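Local coordinates for heat shock protein, putative (Plasmodium falciparum, PDB 1Y6Z) that probably acts as an ATP-dependent chaperone of the Hsp90 family that binds unfolded proteins, this chain being its middle domain, at residues Y19-Y23 with I50-G55; F178-N182 with Y229-F233. All blocks are in the same frame, centred on the assembly; numbering follows the deposited sequence.

Interaction 1 of 2, residues Y19-Y23 with I50-G55; sequences YYSFY and ILYIPG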
# COMPACT_ATOMS: atom_id res chain seq x y z
N TYR B 19 13.49 10.76 19.57
CA TYR B 19 12.50 11.29 18.60
C TYR B 19 11.40 12.13 19.30
O TYR B 19 11.00 13.22 18.82
CB TYR B 19 11.89 10.11 17.84
CG TYR B 19 12.81 9.54 16.76
CD1 TYR B 19 13.46 8.34 16.95
CD2 TYR B 19 13.02 10.23 15.54
CE1 TYR B 19 14.28 7.79 15.93
CE2 TYR B 19 13.80 9.68 14.53
CZ TYR B 19 14.45 8.47 14.74
OH TYR B 19 15.24 7.93 13.72
N TYR B 20 10.87 11.59 20.38
CA TYR B 20 9.85 12.31 21.17
C TYR B 20 10.38 13.63 21.73
O TYR B 20 9.69 14.64 21.67
CB TYR B 20 9.38 11.45 22.32
CG TYR B 20 8.37 10.38 22.00
CD1 TYR B 20 8.16 9.91 20.68
CD2 TYR B 20 7.65 9.78 23.04
CE1 TYR B 20 7.25 8.88 20.44
CE2 TYR B 20 6.74 8.77 22.78
CZ TYR B 20 6.54 8.34 21.47
OH TYR B 20 5.62 7.34 21.19
N SER B 21 11.61 13.66 22.26
CA SER B 21 12.24 14.91 22.74
C SER B 21 12.49 15.92 21.65
O SER B 21 12.27 17.10 21.85
CB SER B 21 13.57 14.65 23.47
OG SER B 21 13.32 13.66 24.45
N PHE B 22 12.97 15.47 20.51
CA PHE B 22 13.04 16.32 19.35
C PHE B 22 11.71 16.91 18.92
O PHE B 22 11.66 18.10 18.62
CB PHE B 22 13.73 15.60 18.15
CG PHE B 22 13.79 16.45 16.92
CD1 PHE B 22 14.75 17.43 16.81
CD2 PHE B 22 12.86 16.30 15.90
CE1 PHE B 22 14.80 18.25 15.70
CE2 PHE B 22 12.90 17.12 14.77
CZ PHE B 22 13.87 18.10 14.68
N TYR B 23 10.64 16.10 18.92
CA TYR B 23 9.31 16.58 18.52
C TYR B 23 8.86 17.69 19.49
O TYR B 23 8.42 18.73 19.07
CB TYR B 23 8.33 15.42 18.60
CG TYR B 23 6.85 15.81 18.54
CD1 TYR B 23 6.27 16.26 17.36
CD2 TYR B 23 6.05 15.72 19.68
CE1 TYR B 23 4.94 16.63 17.31
CE2 TYR B 23 4.74 16.08 19.66
CZ TYR B 23 4.18 16.54 18.47
OH TYR B 23 2.87 16.85 18.45
N ILE B 50 11.40 13.50 8.95
CA ILE B 50 10.82 12.80 10.12
C ILE B 50 9.42 13.37 10.19
O ILE B 50 9.28 14.60 10.18
CB ILE B 50 11.55 13.08 11.47
CG1 ILE B 50 13.06 12.87 11.37
CG2 ILE B 50 10.89 12.18 12.58
CD1 ILE B 50 13.85 13.19 12.65
N LEU B 51 8.40 12.51 10.25
CA LEU B 51 7.04 12.95 10.20
C LEU B 51 6.40 12.38 11.47
O LEU B 51 6.69 11.27 11.81
CB LEU B 51 6.36 12.30 9.00
CG LEU B 51 6.82 12.77 7.58
CD1 LEU B 51 5.88 11.96 6.56
CD2 LEU B 51 6.58 14.24 7.46
N TYR B 52 5.60 13.17 12.17
CA TYR B 52 4.97 12.81 13.44
C TYR B 52 3.45 13.00 13.30
O TYR B 52 2.99 13.97 12.73
CB TYR B 52 5.41 13.78 14.52
CG TYR B 52 6.89 13.65 14.92
CD1 TYR B 52 7.86 14.41 14.28
CD2 TYR B 52 7.26 12.78 15.95
CE1 TYR B 52 9.23 14.32 14.66
CE2 TYR B 52 8.59 12.67 16.31
CZ TYR B 52 9.57 13.44 15.67
OH TYR B 52 10.90 13.37 16.10
N ILE B 53 2.70 12.10 13.90
CA ILE B 53 1.30 12.27 14.18
C ILE B 53 1.25 12.77 15.60
O ILE B 53 1.74 12.08 16.53
CB ILE B 53 0.55 10.95 14.05
CG1 ILE B 53 0.59 10.50 12.59
CG2 ILE B 53 -0.93 11.09 14.53
CD1 ILE B 53 -0.13 9.17 12.41
N PRO B 54 0.71 13.97 15.79
CA PRO B 54 0.66 14.55 17.13
C PRO B 54 -0.19 13.73 18.08
O PRO B 54 -1.05 13.00 17.63
CB PRO B 54 0.01 15.95 16.87
CG PRO B 54 0.45 16.26 15.49
CD PRO B 54 0.21 14.92 14.79
N GLY B 55 0.05 13.86 19.39
CA GLY B 55 -0.80 13.24 20.41
C GLY B 55 -2.20 13.81 20.60
O GLY B 55 -3.08 13.15 21.19
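Helix 16-27 lies across one face of the five-stranded mixed sheet of this Hsp90 middle domain, and Tyr52, from strand 47-53, reaches it. Its OH gives a weak hydrogen bond to Tyr19 O (2.7 Å), a carbonyl that also accepts the helical bond from Tyr23 N. The same OH sits in plane at the edges of two rings, 3.5 Å from Phe22 CD2 and 3.8 Å from Tyr19 CD2. Tyr23 CB stands over a face of the Tyr52 ring, near its rim and 3.6 Å from CE2, a CH-pi contact. With CG of Tyr23 anti to the backbone N (chi1 166°), the Tyr23 and Tyr52 side chains slide past each other in opposite directions, the ring planes oblique at 36°, and Tyr23 OH arrives 3.4 Å from Pro54 CB where the strand ends. Helix and strand segments run nearly at right angles (82°), a layered alpha/beta arrangement in which Leu51 and Ile53 turn to the other face of the sheet and meet helices 121-141 and 145-164. On the near face Ile50 CD1 touches the edge of the Tyr19 ring at CE2 (4.0 Å), while Tyr19 OH hydrogen-bonds His38 and its ring stacks with Tyr36 of neighbouring strand 35-41.

Interaction 2 of 2, residues F178-N182 with Y229-F233; sequences FYSIN and YDVLF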
# COMPACT_ATOMS: atom_id res chain seq x y z
N PHE B 178 -17.12 4.03 11.15
CA PHE B 178 -18.47 4.58 11.43
C PHE B 178 -19.22 3.60 12.28
O PHE B 178 -18.99 2.38 12.22
CB PHE B 178 -19.32 4.80 10.16
CG PHE B 178 -18.65 5.63 9.13
CD1 PHE B 178 -17.85 5.04 8.15
CD2 PHE B 178 -18.77 7.01 9.15
CE1 PHE B 178 -17.20 5.80 7.20
CE2 PHE B 178 -18.12 7.80 8.17
CZ PHE B 178 -17.32 7.19 7.20
N TYR B 179 -20.10 4.15 13.11
CA TYR B 179 -21.01 3.33 13.88
C TYR B 179 -21.98 2.73 12.88
O TYR B 179 -22.25 3.34 11.86
CB TYR B 179 -21.76 4.21 14.91
CG TYR B 179 -20.92 4.51 16.13
CD1 TYR B 179 -20.48 5.80 16.42
CD2 TYR B 179 -20.50 3.47 16.95
CE1 TYR B 179 -19.67 6.05 17.56
CE2 TYR B 179 -19.72 3.70 18.08
CZ TYR B 179 -19.31 4.98 18.38
OH TYR B 179 -18.51 5.16 19.51
N SER B 180 -22.53 1.56 13.20
CA SER B 180 -23.55 0.97 12.35
C SER B 180 -24.63 0.37 13.25
O SER B 180 -24.50 0.45 14.48
CB SER B 180 -22.96 -0.11 11.47
OG SER B 180 -22.61 -1.23 12.25
N ILE B 181 -25.66 -0.24 12.65
CA ILE B 181 -26.66 -1.00 13.44
C ILE B 181 -26.00 -2.17 14.19
O ILE B 181 -26.27 -2.37 15.37
CB ILE B 181 -27.83 -1.54 12.55
CG1 ILE B 181 -28.49 -0.38 11.74
CG2 ILE B 181 -28.83 -2.35 13.41
CD1 ILE B 181 -29.58 -0.81 10.65
N ASN B 182 -25.16 -2.96 13.51
CA ASN B 182 -24.61 -4.13 14.15
C ASN B 182 -23.35 -3.93 14.97
O ASN B 182 -22.97 -4.85 15.70
CB ASN B 182 -24.42 -5.26 13.15
CG ASN B 182 -25.69 -5.60 12.41
OD1 ASN B 182 -25.64 -6.21 11.34
ND2 ASN B 182 -26.83 -5.15 12.94
N TYR B 229 -29.68 -6.45 6.78
CA TYR B 229 -28.45 -5.82 6.26
C TYR B 229 -27.92 -4.84 7.32
O TYR B 229 -28.72 -4.22 8.05
CB TYR B 229 -28.73 -5.10 4.94
CG TYR B 229 -28.99 -6.00 3.73
CD1 TYR B 229 -28.87 -7.39 3.82
CD2 TYR B 229 -29.36 -5.44 2.51
CE1 TYR B 229 -29.12 -8.21 2.72
CE2 TYR B 229 -29.60 -6.25 1.37
CZ TYR B 229 -29.48 -7.63 1.49
OH TYR B 229 -29.71 -8.44 0.40
N ASP B 230 -26.59 -4.71 7.44
CA ASP B 230 -26.08 -3.62 8.27
C ASP B 230 -26.16 -2.31 7.49
O ASP B 230 -26.14 -2.30 6.26
CB ASP B 230 -24.64 -3.90 8.78
CG ASP B 230 -24.26 -3.00 9.99
OD1 ASP B 230 -25.15 -2.36 10.58
OD2 ASP B 230 -23.06 -2.97 10.37
N VAL B 231 -26.23 -1.21 8.24
CA VAL B 231 -26.24 0.12 7.70
C VAL B 231 -25.35 0.99 8.58
O VAL B 231 -25.49 1.04 9.80
CB VAL B 231 -27.66 0.75 7.72
CG1 VAL B 231 -27.64 2.20 7.24
CG2 VAL B 231 -28.57 -0.04 6.82
N LEU B 232 -24.44 1.72 7.94
CA LEU B 232 -23.57 2.65 8.67
C LEU B 232 -24.31 3.94 8.98
O LEU B 232 -25.19 4.34 8.23
CB LEU B 232 -22.38 3.05 7.80
CG LEU B 232 -21.67 1.87 7.15
CD1 LEU B 232 -20.80 2.44 5.98
CD2 LEU B 232 -20.92 1.16 8.26
N PHE B 233 -23.89 4.60 10.05
CA PHE B 233 -24.47 5.90 10.41
C PHE B 233 -23.58 7.10 10.02
O PHE B 233 -22.40 7.14 10.37
CB PHE B 233 -24.73 5.94 11.91
CG PHE B 233 -25.65 4.84 12.43
CD1 PHE B 233 -25.50 4.35 13.72
CD2 PHE B 233 -26.67 4.31 11.63
CE1 PHE B 233 -26.35 3.34 14.21
CE2 PHE B 233 -27.52 3.28 12.11
CZ PHE B 233 -27.36 2.81 13.38
O HOH W 1 -20.96 6.83 12.67
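The Phe233 ring lies flat against the backbone of 178-182, with Ser180 CA 4.0 Å above its plane over the centre. The Ile181 and Phe233 side chains cross at about a right angle, and Ile181 CG1 sits beside Phe233 CZ (3.8 Å); Ile181 CD1 continues to Val231 CB, and Tyr179 CB meets Phe233 CD1. Asp230 is gripped through both carboxylate oxygens. OD2 takes Ser180 OG on its syn lone pair (2.6 Å), with that hydroxyl held between the backbone N and carbonyl carbon of its own residue (chi1 70°). OD1 is met from opposite faces of the carboxylate by Asn182 N (3.0 Å) and by Val231 N (2.8 Å), so the carboxylate is probably held against rotation. The Asn182 amide stacks on it, the planes 9° apart and the two side chains passing in opposite directions. Ser180 and Leu232 form a single antiparallel bridge, a non-hydrogen-bonded pair flanked by Phe233 N to Tyr179 O (2.7 Å) and Ile181 N to Val231 O (3.1 Å), while a water joins Tyr179 N to Phe233 O. The loop thereby lines the outer edge of the parallel sheet at strand 231-234, whose Leu232 bonds by its backbone to strand 204-208; Phe178 packs on helix 237-249, and Phe233 touches Ile207 of strand 204-208 and Ala215 of helix 212-215.

The two contacts come in series along the chain, interaction 1 closing before interaction 2 opens, and lie on opposite sides of the chain's centre. Their own centres are 35 Å apart and their nearest atoms about 17 Å, so neither touches the other. They belong to different sheets: interaction 1 to the five-stranded mixed sheet, interaction 2 to the edge of the three-stranded parallel one. Helices 121-141 and 145-164 follow the first sheet and precede the second in sequence. This is consistent with the Hsp90 middle domain's build of a larger and a smaller alpha/beta lobe joined by helices, so each contact ties together parts of one lobe rather than bridging the two.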